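Local coordinates for protein chorismate synthase (Aquifex aeolicus, PDB 1Q1L) that catalyses the last step of chorismate biosynthesis, eliminating phosphate from 5-enolpyruvylshikimate-3-phosphate with the help of reduced FMN, at residues 44-49 with 196-201; 179-184 with 230-235; 191-196 with 204-209. All coordinates share one frame; numbering follows the deposited sequence.

Overall arrangement
Interaction 2, buried, joins the five-stranded antiparallel sheet to the loop before helix 187-197, a lysine and a tyrosine of that loop taking up a carboxylate on strand 229-236. Interaction 3, partly buried, lies on the same face of the sheet and packs that helix on the loop after it, through proline and aromatic carbons and one cation-pi contact. Interaction 1 lies at the C-terminal part of the same helix and reaches helix 37-48 through a salt bridge. It shares K196 with interaction 3, their centres about 11 Å apart, whereas interactions 1 and 2 do not touch. Salt bridges mark both the buried contact and the helix-to-helix one, while interaction 3 relies on apolar and cation-pi contacts.

Interaction 1: 44-49 with 196-201; sequences LRRRQR and KAEDSE
R46 and E198 are brought together by a bend in each chain. The arginine leaves helix 37-48 with CG anti to its carbonyl carbon and runs straight through CD to a turn at chi3 (62°) that presents NE and NH2 to the glutamate. E198, in the type I turn from A197 to S200, folds at chi2 (-60°) and swings its carboxylate across the arginine's path at about a right angle. The grip is side-on and twofold. R46 NE donates to E198 OE1 over 3.0 Å, on the syn side of that oxygen, while R46 NH2 reaches E198 OE2, also at 3.0 Å, from above the carboxylate plane. With the two flat groups 62° apart, this is a twisted two-point salt bridge, far from the coplanar fork of textbook drawings. The CA atoms of R46 and E198 are 8.6 Å apart, a gap the long side chains span; the backbones come nearer at R49 and E201, where R49 O is 4.4 Å from E201 O.

Neither partner is exclusive: R46 NH1 also forms salt bridges with E364 and E43, and E198 OE2 with R203. One buried arginine is thus met by three carboxylates, E43 from its own helix and E198 and E364 from elsewhere in the chain, an arrangement that should offset its positive charge and, together with R203, probably keeps E198 ionised.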
loop_
_atom_site.group_PDB
_atom_site.type_symbol
_atom_site.label_atom_id
_atom_site.label_comp_id
_atom_site.label_asym_id
_atom_site.label_seq_id
_atom_site.Cartn_x
_atom_site.Cartn_y
_atom_site.Cartn_z
ATOM N N LEU A 44 -13.374 14.464 20.970
ATOM C CA LEU A 44 -14.451 13.495 21.114
ATOM C C LEU A 44 -15.700 14.183 21.665
ATOM O O LEU A 44 -16.823 13.839 21.293
ATOM C CB LEU A 44 -14.024 12.350 22.041
ATOM C CG LEU A 44 -12.909 11.462 21.475
ATOM C CD1 LEU A 44 -12.537 10.380 22.485
ATOM C CD2 LEU A 44 -13.373 10.840 20.159
ATOM N N ARG A 45 -15.497 15.165 22.538
ATOM C CA ARG A 45 -16.615 15.898 23.128
ATOM C C ARG A 45 -17.339 16.775 22.102
ATOM O O ARG A 45 -18.561 16.904 22.142
ATOM C CB ARG A 45 -16.132 16.756 24.306
ATOM C CG ARG A 45 -15.769 15.946 25.545
ATOM C CD ARG A 45 -15.751 16.815 26.799
ATOM N NE ARG A 45 -14.726 17.854 26.749
ATOM C CZ ARG A 45 -13.434 17.653 27.002
ATOM N NH1 ARG A 45 -12.995 16.446 27.334
ATOM N NH2 ARG A 45 -12.581 18.664 26.914
ATOM N N ARG A 46 -16.588 17.375 21.184
ATOM C CA ARG A 46 -17.187 18.216 20.159
ATOM C C ARG A 46 -18.071 17.384 19.236
ATOM O O ARG A 46 -19.144 17.830 18.833
ATOM C CB ARG A 46 -16.105 18.924 19.342
ATOM C CG ARG A 46 -15.266 19.918 20.137
ATOM C CD ARG A 46 -14.188 20.543 19.262
ATOM N NE ARG A 46 -14.760 21.305 18.151
ATOM C CZ ARG A 46 -14.363 21.196 16.886
ATOM N NH1 ARG A 46 -13.390 20.349 16.563
ATOM N NH2 ARG A 46 -14.932 21.937 15.942
ATOM N N ARG A 47 -17.629 16.172 18.906
ATOM C CA ARG A 47 -18.416 15.304 18.033
ATOM C C ARG A 47 -19.712 14.881 18.728
ATOM O O ARG A 47 -20.779 14.857 18.111
ATOM C CB ARG A 47 -17.632 14.046 17.644
ATOM C CG ARG A 47 -18.317 13.218 16.553
ATOM C CD ARG A 47 -17.701 11.830 16.411
ATOM N NE ARG A 47 -18.072 10.977 17.532
ATOM C CZ ARG A 47 -19.079 10.110 17.520
ATOM N NH1 ARG A 47 -19.825 9.954 16.436
ATOM N NH2 ARG A 47 -19.354 9.411 18.610
ATOM N N GLN A 48 -19.616 14.540 20.010
ATOM C CA GLN A 48 -20.794 14.122 20.768
ATOM C C GLN A 48 -21.880 15.190 20.784
ATOM O O GLN A 48 -23.052 14.885 20.581
ATOM C CB GLN A 48 -20.418 13.773 22.207
ATOM C CG GLN A 48 -19.662 12.474 22.358
ATOM C CD GLN A 48 -19.493 12.070 23.810
ATOM O OE1 GLN A 48 -18.865 12.781 24.598
ATOM N NE2 GLN A 48 -20.060 10.928 24.173
ATOM N N ARG A 49 -21.489 16.436 21.031
ATOM C CA ARG A 49 -22.440 17.543 21.078
ATOM C C ARG A 49 -22.941 17.914 19.685
ATOM O O ARG A 49 -23.671 18.893 19.522
ATOM C CB ARG A 49 -21.795 18.771 21.732
ATOM C CG ARG A 49 -21.238 18.516 23.126
ATOM C CD ARG A 49 -20.975 19.816 23.885
ATOM N NE ARG A 49 -19.561 20.022 24.200
ATOM C CZ ARG A 49 -18.635 20.373 23.311
ATOM N NH1 ARG A 49 -18.968 20.561 22.040
ATOM N NH2 ARG A 49 -17.375 20.541 23.693
ATOM N N LYS A 196 -17.079 31.145 16.304
ATOM C CA LYS A 196 -18.489 31.371 16.603
ATOM C C LYS A 196 -19.262 30.057 16.547
ATOM O O LYS A 196 -20.145 29.815 17.365
ATOM C CB LYS A 196 -19.092 32.398 15.634
ATOM C CG LYS A 196 -18.688 33.837 15.952
ATOM C CD LYS A 196 -19.388 34.856 15.056
ATOM C CE LYS A 196 -18.819 34.861 13.641
ATOM N NZ LYS A 196 -19.472 35.887 12.772
ATOM N N ALA A 197 -18.922 29.204 15.585
ATOM C CA ALA A 197 -19.592 27.916 15.465
ATOM C C ALA A 197 -19.463 27.156 16.782
ATOM O O ALA A 197 -20.364 26.410 17.173
ATOM C CB ALA A 197 -18.977 27.110 14.337
ATOM N N GLU A 198 -18.337 27.343 17.462
ATOM C CA GLU A 198 -18.110 26.676 18.733
ATOM C C GLU A 198 -19.079 27.182 19.796
ATOM O O GLU A 198 -19.244 26.553 20.840
ATOM C CB GLU A 198 -16.667 26.884 19.191
ATOM C CG GLU A 198 -15.656 26.210 18.285
ATOM C CD GLU A 198 -15.861 24.712 18.214
ATOM O OE1 GLU A 198 -15.515 24.014 19.191
ATOM O OE2 GLU A 198 -16.387 24.232 17.189
ATOM N N ASP A 199 -19.720 28.318 19.533
ATOM C CA ASP A 199 -20.687 28.872 20.476
ATOM C C ASP A 199 -22.100 28.634 19.973
ATOM O O ASP A 199 -23.055 29.245 20.449
ATOM C CB ASP A 199 -20.465 30.371 20.665
ATOM C CG ASP A 199 -19.208 30.674 21.439
ATOM O OD1 ASP A 199 -19.018 30.068 22.514
ATOM O OD2 ASP A 199 -18.413 31.519 20.981
ATOM N N SER A 200 -22.232 27.740 19.002
ATOM C CA SER A 200 -23.531 27.433 18.434
ATOM C C SER A 200 -23.907 26.000 18.752
ATOM O O SER A 200 -23.061 25.103 18.737
ATOM C CB SER A 200 -23.511 27.643 16.917
ATOM O OG SER A 200 -24.754 27.284 16.342
ATOM N N GLU A 201 -25.182 25.789 19.048
ATOM C CA GLU A 201 -25.674 24.461 19.370
ATOM C C GLU A 201 -25.755 23.635 18.091
ATOM O O GLU A 201 -25.926 22.419 18.137
ATOM C CB GLU A 201 -27.053 24.568 20.025
ATOM C CG GLU A 201 -27.553 23.274 20.634
ATOM C CD GLU A 201 -28.819 23.471 21.445
ATOM O OE1 GLU A 201 -29.826 23.932 20.869
ATOM O OE2 GLU A 201 -28.808 23.167 22.659
#

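Interaction 2: 179-184 with 230-235; sequences KDKSYF and VFEVFA
E232, extended beyond CG (chi2 -176°), carries its carboxylate out from strand 229-236 and divides it between two side chains of the 179-184 loop. Y183 OH makes a very short hydrogen bond of 2.5 Å to E232 OE1, which lies at the edge of the phenol ring and in its plane. K181 NZ forms a salt bridge of 2.8 Å with E232 OE2, arriving on the syn side though 31° out of the carboxylate plane. The lysine also donates from K181 NZ to Y183 OH at 2.8 Å, closing a compact triangle of lysine, phenol and carboxylate. F184 turns its edge to E232 OE1, which lies in the plane of that ring, 3.7 Å from F184 CE1.

Several features hold these groups in place. The lysine ammonium has a further acceptor in the backbone oxygen of L178, and E232 OE2 a second cation in R320, so the buried charge is shared among several partners. K181 CB rests 3.8 Å above the centre of the F184 ring, packing lysine and phenylalanine into one unit. At the start of the turn D180 OD2 accepts from S182 N at 3.1 Å, an Asx turn that leads into the 3-10 segment carrying both aromatic residues.

Beyond this, R320 belongs to strand 317-323, which pairs with 229-236 on one side as strand 162-170 does on the other. Y183 also packs on helix 187-197, meeting Y193 edge-to-face, while F231, V233 and A235 point to helix 356-379 on the other face of the sheet.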
loop_
_atom_site.group_PDB
_atom_site.type_symbol
_atom_site.label_atom_id
_atom_site.label_comp_id
_atom_site.label_asym_id
_atom_site.label_seq_id
_atom_site.Cartn_x
_atom_site.Cartn_y
_atom_site.Cartn_z
ATOM N N LYS A 179 -23.271 33.199 1.630
ATOM C CA LYS A 179 -23.482 32.903 0.214
ATOM C C LYS A 179 -22.336 33.457 -0.636
ATOM O O LYS A 179 -21.965 32.871 -1.648
ATOM C CB LYS A 179 -24.816 33.495 -0.256
ATOM C CG LYS A 179 -26.039 32.997 0.507
ATOM C CD LYS A 179 -26.861 32.007 -0.311
ATOM C CE LYS A 179 -26.285 30.604 -0.264
ATOM N NZ LYS A 179 -26.438 30.003 1.089
ATOM N N ASP A 180 -21.789 34.598 -0.231
ATOM C CA ASP A 180 -20.665 35.212 -0.938
ATOM C C ASP A 180 -19.424 34.484 -0.406
ATOM O O ASP A 180 -19.114 34.572 0.777
ATOM C CB ASP A 180 -20.604 36.708 -0.606
ATOM C CG ASP A 180 -19.443 37.419 -1.281
ATOM O OD1 ASP A 180 -19.417 38.668 -1.239
ATOM O OD2 ASP A 180 -18.551 36.744 -1.845
ATOM N N LYS A 181 -18.721 33.768 -1.278
ATOM C CA LYS A 181 -17.555 32.986 -0.860
ATOM C C LYS A 181 -16.196 33.674 -0.881
ATOM O O LYS A 181 -15.157 33.009 -0.924
ATOM C CB LYS A 181 -17.478 31.704 -1.692
ATOM C CG LYS A 181 -18.714 30.835 -1.593
ATOM C CD LYS A 181 -19.030 30.489 -0.142
ATOM C CE LYS A 181 -20.270 29.623 -0.043
ATOM N NZ LYS A 181 -20.590 29.331 1.378
ATOM N N SER A 182 -16.189 35.000 -0.833
ATOM C CA SER A 182 -14.933 35.730 -0.848
ATOM C C SER A 182 -14.127 35.423 0.412
ATOM O O SER A 182 -12.901 35.504 0.404
ATOM C CB SER A 182 -15.197 37.234 -0.931
ATOM O OG SER A 182 -15.912 37.665 0.212
ATOM N N TYR A 183 -14.812 35.070 1.494
ATOM C CA TYR A 183 -14.117 34.772 2.740
ATOM C C TYR A 183 -13.180 33.556 2.648
ATOM O O TYR A 183 -12.366 33.329 3.547
ATOM C CB TYR A 183 -15.126 34.595 3.885
ATOM C CG TYR A 183 -16.067 33.419 3.741
ATOM C CD1 TYR A 183 -15.651 32.118 4.047
ATOM C CD2 TYR A 183 -17.367 33.604 3.283
ATOM C CE1 TYR A 183 -16.519 31.033 3.897
ATOM C CE2 TYR A 183 -18.235 32.532 3.127
ATOM C CZ TYR A 183 -17.806 31.251 3.435
ATOM O OH TYR A 183 -18.674 30.199 3.268
ATOM N N PHE A 184 -13.283 32.787 1.562
ATOM C CA PHE A 184 -12.417 31.618 1.359
ATOM C C PHE A 184 -10.957 32.065 1.340
ATOM O O PHE A 184 -10.046 31.269 1.560
ATOM C CB PHE A 184 -12.711 30.937 0.014
ATOM C CG PHE A 184 -13.919 30.051 0.013
ATOM C CD1 PHE A 184 -14.724 29.926 1.141
ATOM C CD2 PHE A 184 -14.253 29.334 -1.134
ATOM C CE1 PHE A 184 -15.844 29.098 1.129
ATOM C CE2 PHE A 184 -15.368 28.505 -1.159
ATOM C CZ PHE A 184 -16.169 28.386 -0.021
ATOM N N VAL A 230 -24.958 20.909 5.022
ATOM C CA VAL A 230 -23.707 21.182 4.343
ATOM C C VAL A 230 -22.794 21.956 5.271
ATOM O O VAL A 230 -23.239 22.860 5.985
ATOM C CB VAL A 230 -23.939 22.018 3.069
ATOM C CG1 VAL A 230 -22.609 22.381 2.440
ATOM C CG2 VAL A 230 -24.807 21.244 2.087
ATOM N N PHE A 231 -21.519 21.590 5.288
ATOM C CA PHE A 231 -20.561 22.315 6.106
ATOM C C PHE A 231 -19.284 22.554 5.324
ATOM O O PHE A 231 -19.044 21.925 4.294
ATOM C CB PHE A 231 -20.247 21.572 7.407
ATOM C CG PHE A 231 -19.719 20.189 7.206
ATOM C CD1 PHE A 231 -20.587 19.109 7.098
ATOM C CD2 PHE A 231 -18.349 19.958 7.134
ATOM C CE1 PHE A 231 -20.095 17.813 6.926
ATOM C CE2 PHE A 231 -17.852 18.662 6.960
ATOM C CZ PHE A 231 -18.726 17.593 6.857
ATOM N N GLU A 232 -18.477 23.494 5.799
ATOM C CA GLU A 232 -17.224 23.801 5.143
ATOM C C GLU A 232 -16.112 23.552 6.148
ATOM O O GLU A 232 -16.226 23.907 7.324
ATOM C CB GLU A 232 -17.220 25.258 4.651
ATOM C CG GLU A 232 -18.459 25.594 3.810
ATOM C CD GLU A 232 -18.462 26.999 3.229
ATOM O OE1 GLU A 232 -17.945 27.928 3.884
ATOM O OE2 GLU A 232 -19.007 27.172 2.115
ATOM N N VAL A 233 -15.054 22.902 5.686
ATOM C CA VAL A 233 -13.914 22.601 6.538
ATOM C C VAL A 233 -12.737 23.326 5.932
ATOM O O VAL A 233 -12.588 23.352 4.714
ATOM C CB VAL A 233 -13.593 21.084 6.545
ATOM C CG1 VAL A 233 -12.534 20.780 7.603
ATOM C CG2 VAL A 233 -14.846 20.296 6.799
ATOM N N PHE A 234 -11.898 23.918 6.769
ATOM C CA PHE A 234 -10.748 24.637 6.256
ATOM C C PHE A 234 -9.506 24.330 7.070
ATOM O O PHE A 234 -9.587 23.844 8.203
ATOM C CB PHE A 234 -11.014 26.147 6.292
ATOM C CG PHE A 234 -11.123 26.707 7.683
ATOM C CD1 PHE A 234 -9.985 27.067 8.391
ATOM C CD2 PHE A 234 -12.361 26.827 8.303
ATOM C CE1 PHE A 234 -10.079 27.538 9.702
ATOM C CE2 PHE A 234 -12.462 27.292 9.604
ATOM C CZ PHE A 234 -11.317 27.650 10.306
ATOM N N ALA A 235 -8.357 24.615 6.471
ATOM C CA ALA A 235 -7.064 24.441 7.116
ATOM C C ALA A 235 -6.281 25.691 6.754
ATOM O O ALA A 235 -6.212 26.064 5.579
ATOM C CB ALA A 235 -6.358 23.196 6.586
#

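Interaction 3: 191-196 with 204-209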
loop_
_atom_site.group_PDB
_atom_site.type_symbol
_atom_site.label_atom_id
_atom_site.label_comp_id
_atom_site.label_asym_id
_atom_site.label_seq_id
_atom_site.Cartn_x
_atom_site.Cartn_y
_atom_site.Cartn_z
ATOM N N LEU A 191 -11.360 31.610 10.574
ATOM C CA LEU A 191 -11.107 31.308 11.978
ATOM C C LEU A 191 -12.232 31.887 12.820
ATOM O O LEU A 191 -12.683 31.273 13.790
ATOM C CB LEU A 191 -9.762 31.896 12.418
ATOM C CG LEU A 191 -9.270 31.442 13.800
ATOM C CD1 LEU A 191 -9.212 29.920 13.843
ATOM C CD2 LEU A 191 -7.898 32.038 14.098
ATOM N N SER A 192 -12.688 33.072 12.429
ATOM C CA SER A 192 -13.767 33.758 13.124
ATOM C C SER A 192 -15.041 32.923 13.099
ATOM O O SER A 192 -15.698 32.740 14.127
ATOM C CB SER A 192 -14.026 35.117 12.462
ATOM O OG SER A 192 -15.212 35.712 12.952
ATOM N N TYR A 193 -15.392 32.420 11.920
ATOM C CA TYR A 193 -16.592 31.610 11.778
ATOM C C TYR A 193 -16.502 30.321 12.584
ATOM O O TYR A 193 -17.496 29.855 13.138
ATOM C CB TYR A 193 -16.846 31.286 10.301
ATOM C CG TYR A 193 -17.176 32.499 9.455
ATOM C CD1 TYR A 193 -17.913 33.562 9.983
ATOM C CD2 TYR A 193 -16.788 32.569 8.119
ATOM C CE1 TYR A 193 -18.258 34.662 9.199
ATOM C CE2 TYR A 193 -17.128 33.665 7.325
ATOM C CZ TYR A 193 -17.864 34.704 7.872
ATOM O OH TYR A 193 -18.223 35.776 7.091
ATOM N N HIS A 194 -15.308 29.739 12.650
ATOM C CA HIS A 194 -15.130 28.513 13.412
ATOM C C HIS A 194 -15.316 28.796 14.898
ATOM O O HIS A 194 -15.975 28.033 15.609
ATOM C CB HIS A 194 -13.737 27.922 13.164
ATOM C CG HIS A 194 -13.423 26.745 14.033
ATOM N ND1 HIS A 194 -12.750 26.864 15.231
ATOM C CD2 HIS A 194 -13.725 25.434 13.898
ATOM C CE1 HIS A 194 -12.654 25.675 15.798
ATOM N NE2 HIS A 194 -13.237 24.790 15.010
ATOM N N GLU A 195 -14.741 29.900 15.363
ATOM C CA GLU A 195 -14.852 30.271 16.769
ATOM C C GLU A 195 -16.313 30.474 17.157
ATOM O O GLU A 195 -16.743 30.020 18.215
ATOM C CB GLU A 195 -14.056 31.546 17.053
ATOM C CG GLU A 195 -12.547 31.379 16.979
ATOM C CD GLU A 195 -12.004 30.491 18.085
ATOM O OE1 GLU A 195 -12.215 30.827 19.271
ATOM O OE2 GLU A 195 -11.365 29.459 17.770
ATOM N N LYS A 196 -17.079 31.145 16.304
ATOM C CA LYS A 196 -18.489 31.371 16.603
ATOM C C LYS A 196 -19.262 30.057 16.547
ATOM O O LYS A 196 -20.145 29.815 17.365
ATOM C CB LYS A 196 -19.092 32.398 15.634
ATOM C CG LYS A 196 -18.688 33.837 15.952
ATOM C CD LYS A 196 -19.388 34.856 15.056
ATOM C CE LYS A 196 -18.819 34.861 13.641
ATOM N NZ LYS A 196 -19.472 35.887 12.772
ATOM N N ILE A 204 -23.254 26.697 13.736
ATOM C CA ILE A 204 -23.430 27.651 12.648
ATOM C C ILE A 204 -22.628 28.896 13.035
ATOM O O ILE A 204 -22.525 29.235 14.212
ATOM C CB ILE A 204 -24.920 28.019 12.421
ATOM C CG1 ILE A 204 -25.583 28.384 13.748
ATOM C CG2 ILE A 204 -25.642 26.863 11.748
ATOM C CD1 ILE A 204 -27.037 28.813 13.600
ATOM N N PRO A 205 -22.035 29.582 12.048
ATOM C CA PRO A 205 -21.225 30.787 12.244
ATOM C C PRO A 205 -21.904 31.972 12.945
ATOM O O PRO A 205 -21.231 32.920 13.335
ATOM C CB PRO A 205 -20.799 31.146 10.821
ATOM C CG PRO A 205 -20.842 29.855 10.106
ATOM C CD PRO A 205 -22.096 29.235 10.621
ATOM N N PHE A 206 -23.224 31.929 13.090
ATOM C CA PHE A 206 -23.946 33.023 13.742
ATOM C C PHE A 206 -24.905 32.479 14.794
ATOM O O PHE A 206 -26.088 32.275 14.522
ATOM C CB PHE A 206 -24.713 33.842 12.699
ATOM C CG PHE A 206 -23.841 34.384 11.599
ATOM C CD1 PHE A 206 -23.438 33.570 10.545
ATOM C CD2 PHE A 206 -23.385 35.697 11.638
ATOM C CE1 PHE A 206 -22.594 34.053 9.550
ATOM C CE2 PHE A 206 -22.539 36.190 10.646
ATOM C CZ PHE A 206 -22.143 35.365 9.600
ATOM N N PRO A 207 -24.405 32.250 16.020
ATOM C CA PRO A 207 -25.209 31.723 17.125
ATOM C C PRO A 207 -26.561 32.401 17.332
ATOM O O PRO A 207 -27.530 31.747 17.720
ATOM C CB PRO A 207 -24.280 31.879 18.328
ATOM C CG PRO A 207 -22.929 31.690 17.722
ATOM C CD PRO A 207 -23.032 32.533 16.471
ATOM N N GLU A 208 -26.638 33.706 17.082
ATOM C CA GLU A 208 -27.907 34.407 17.256
ATOM C C GLU A 208 -28.996 33.699 16.457
ATOM O O GLU A 208 -30.152 33.655 16.873
ATOM C CB GLU A 208 -27.806 35.863 16.790
ATOM C CG GLU A 208 -27.573 36.028 15.302
ATOM C CD GLU A 208 -26.122 36.287 14.966
ATOM O OE1 GLU A 208 -25.253 35.509 15.420
ATOM O OE2 GLU A 208 -25.850 37.271 14.243
ATOM N N LYS A 209 -28.602 33.140 15.314
ATOM C CA LYS A 209 -29.511 32.427 14.418
ATOM C C LYS A 209 -29.972 31.089 14.990
ATOM O O LYS A 209 -30.926 30.491 14.493
ATOM C CB LYS A 209 -28.825 32.176 13.071
ATOM C CG LYS A 209 -28.428 33.425 12.299
ATOM C CD LYS A 209 -29.607 34.008 11.538
ATOM C CE LYS A 209 -29.165 35.132 10.605
ATOM N NZ LYS A 209 -30.254 35.549 9.670
#
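Y193 is the first residue of 191-196 to meet the loop 204-209, and it does so where the backbones come closest, its CA 4.7 Å from P205 CA. Its ring leans on the proline, Y193 CD1 to P205 CB being 3.9 Å, and runs on beside F206, which points the same way. Y193 CE1 lies 4.0 Å from F206 CZ, but with the planes at 47° the rings form an oblique pair. Y193 further meets the ring of F166 edge-to-face. The next residue, H194, turns from the loop and packs against F234 of the sheet.

Helix 187-197, this loop and helix 210-221 are part of the connection between the antiparallel neighbours 162-170 and 229-236, in one sheet of the beta-alpha-beta sandwich of chorismate synthase. I204 and P205 settle on V167 and F166 of the first of those strands.

One helical turn beyond Y193, K196 lays its methylenes across the P205 carbonyl, with K196 CE 3.1 Å from P205 O. A bend at chi3 (-74°) then helps bring the ammonium close to the F206 ring in an off-centre cation-pi contact, K196 NZ standing 4.3 Å from the ring centroid and 31° off its normal. On the backbone side of the same residue, P207 CG closes to 3.4 Å from K196 O.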